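Local structure of lipopolysaccharide export system protein LptH (Pseudomonas aeruginosa, 4UU4) at residues 60-65 / 109-114. The protein binds lipopolysaccharide and is required for its translocation from the inner to the outer membrane, possibly as part of a bridge spanning the periplasm. Numbering follows the deposited sequence.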
loop_
_atom_site.group_PDB
_atom_site.type_symbol
_atom_site.label_atom_id
_atom_site.label_comp_id
_atom_site.label_asym_id
_atom_site.label_seq_id
_atom_site.Cartn_x
_atom_site.Cartn_y
_atom_site.Cartn_z
ATOM N N GLY A 60 -2.875 -2.483 13.057
ATOM C CA GLY A 60 -3.852 -3.525 13.306
ATOM C C GLY A 60 -3.623 -4.754 12.451
ATOM O O GLY A 60 -2.775 -5.591 12.760
ATOM N N SER A 61 -4.389 -4.866 11.373
ATOM C CA SER A 61 -4.245 -5.977 10.438
ATOM C C SER A 61 -3.519 -5.510 9.182
ATOM O O SER A 61 -2.984 -6.316 8.420
ATOM C CB SER A 61 -5.611 -6.556 10.068
ATOM O OG SER A 61 -5.943 -6.240 8.729
ATOM N N THR A 62 -3.505 -4.200 8.973
ATOM C CA THR A 62 -2.817 -3.615 7.834
ATOM C C THR A 62 -1.306 -3.687 8.034
ATOM O O THR A 62 -0.811 -3.549 9.154
ATOM C CB THR A 62 -3.255 -2.156 7.631
ATOM O OG1 THR A 62 -4.661 -2.115 7.356
ATOM C CG2 THR A 62 -2.506 -1.516 6.482
ATOM N N LYS A 63 -0.570 -3.918 6.953
ATOM C CA LYS A 63 0.884 -3.931 7.028
ATOM C C LYS A 63 1.510 -3.382 5.747
ATOM O O LYS A 63 1.086 -3.717 4.645
ATOM C CB LYS A 63 1.394 -5.345 7.328
ATOM C CG LYS A 63 2.890 -5.426 7.574
ATOM C CD LYS A 63 3.303 -6.789 8.097
ATOM C CE LYS A 63 3.148 -7.862 7.041
ATOM N NZ LYS A 63 3.648 -9.181 7.516
ATOM N N LEU A 64 2.506 -2.520 5.909
ATOM C CA LEU A 64 3.252 -1.951 4.799
ATOM C C LEU A 64 4.712 -2.274 5.045
ATOM O O LEU A 64 5.196 -2.124 6.162
ATOM C CB LEU A 64 3.071 -0.432 4.752
ATOM C CG LEU A 64 2.436 0.192 3.509
ATOM C CD1 LEU A 64 3.051 -0.378 2.233
ATOM C CD2 LEU A 64 0.930 0.002 3.530
ATOM N N THR A 65 5.414 -2.735 4.016
ATOM C CA THR A 65 6.856 -2.919 4.134
ATOM C C THR A 65 7.565 -2.146 3.036
ATOM O O THR A 65 6.930 -1.680 2.092
ATOM C CB THR A 65 7.284 -4.400 4.073
ATOM O OG1 THR A 65 7.122 -4.895 2.740
ATOM C CG2 THR A 65 6.470 -5.245 5.041
ATOM N N ILE A 109 3.983 2.122 -3.330
ATOM C CA ILE A 109 2.653 1.956 -2.746
ATOM C C ILE A 109 2.284 3.163 -1.894
ATOM O O ILE A 109 3.049 3.567 -1.037
ATOM C CB ILE A 109 2.559 0.687 -1.873
ATOM C CG1 ILE A 109 2.770 -0.577 -2.710
ATOM C CG2 ILE A 109 1.209 0.619 -1.169
ATOM C CD1 ILE A 109 2.695 -1.856 -1.893
ATOM N N GLN A 110 1.117 3.747 -2.127
ATOM C CA GLN A 110 0.659 4.834 -1.270
ATOM C C GLN A 110 -0.576 4.405 -0.500
ATOM O O GLN A 110 -1.549 3.943 -1.089
ATOM C CB GLN A 110 0.335 6.069 -2.097
ATOM C CG GLN A 110 1.464 6.522 -2.985
ATOM C CD GLN A 110 1.029 7.608 -3.942
ATOM O OE1 GLN A 110 0.416 7.331 -4.974
ATOM N NE2 GLN A 110 1.341 8.854 -3.607
ATOM N N TYR A 111 -0.535 4.556 0.818
ATOM C CA TYR A 111 -1.681 4.238 1.655
ATOM C C TYR A 111 -2.316 5.528 2.153
ATOM O O TYR A 111 -1.882 6.111 3.151
ATOM C CB TYR A 111 -1.279 3.313 2.812
ATOM C CG TYR A 111 -2.397 3.008 3.792
ATOM C CD1 TYR A 111 -3.703 2.813 3.357
ATOM C CD2 TYR A 111 -2.140 2.905 5.152
ATOM C CE1 TYR A 111 -4.721 2.538 4.251
ATOM C CE2 TYR A 111 -3.148 2.627 6.051
ATOM C CZ TYR A 111 -4.435 2.443 5.598
ATOM O OH TYR A 111 -5.431 2.168 6.504
ATOM N N PHE A 112 -3.331 5.978 1.423
ATOM C CA PHE A 112 -4.071 7.182 1.765
ATOM C C PHE A 112 -5.055 6.874 2.892
ATOM O O PHE A 112 -6.234 6.634 2.655
ATOM C CB PHE A 112 -4.812 7.719 0.534
ATOM C CG PHE A 112 -3.900 8.304 -0.517
ATOM C CD1 PHE A 112 -3.514 9.635 -0.457
ATOM C CD2 PHE A 112 -3.432 7.525 -1.563
ATOM C CE1 PHE A 112 -2.678 10.176 -1.421
ATOM C CE2 PHE A 112 -2.596 8.062 -2.528
ATOM C CZ PHE A 112 -2.219 9.386 -2.457
ATOM N N VAL A 113 -4.551 6.892 4.120
ATOM C CA VAL A 113 -5.303 6.429 5.286
ATOM C C VAL A 113 -6.605 7.193 5.575
ATOM O O VAL A 113 -7.604 6.588 5.967
ATOM C CB VAL A 113 -4.387 6.349 6.531
ATOM C CG1 VAL A 113 -3.094 7.120 6.286
ATOM C CG2 VAL A 113 -5.106 6.832 7.780
ATOM N N THR A 114 -6.612 8.505 5.361
ATOM C CA THR A 114 -7.850 9.275 5.473
ATOM C C THR A 114 -8.876 8.851 4.421
ATOM O O THR A 114 -10.078 8.841 4.678
ATOM C CB THR A 114 -7.599 10.787 5.325
ATOM O OG1 THR A 114 -6.636 11.009 4.289
ATOM C CG2 THR A 114 -7.069 11.375 6.622
#
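Leu64 divides its two methyl branches between two residues of the facing strand: CD1 lies 4.0 Å from CG2 of Ile109, while CD2 comes equally near, 4.0 Å, to CB of Tyr111. A forked leucine suits this place, because Ile109 and Tyr111 alternate with Gln110 and so present their side chains on the same side of strand 109-112. In Ile109 the branch that touches is CG2, set anti to the backbone N. Strands 62-66 and 109-112 belong to the two different antiparallel sheets of the LptA-type β-jellyroll; the axes of their short segments come within 9.4 Å, with N-to-C directions 145° apart, a spacing bridged by side chains rather than by backbone pairing. All the touching atoms are carbons, buried between the two sheets; in LptA-family proteins this interior is probably where the acyl chains of lipopolysaccharide are received. CG of Tyr111 is anti to the backbone N (chi1 176°), and the ring extends from beside Leu64 towards Thr62, whose CG2 methyl stands 4.2 Å from CE2 of Tyr111, oblique to the ring. Threonine, β-branched, suits an extended strand, and it is its methyl that comes nearest the ring. Within its own segment, Val113 sets CB 3.9 Å above one face of the Tyr111 ring, offset toward the rim. Tyr91 of strand 89-93 touches both Thr62 and Leu64, and Val118 of strand 117-121 packs on Tyr111.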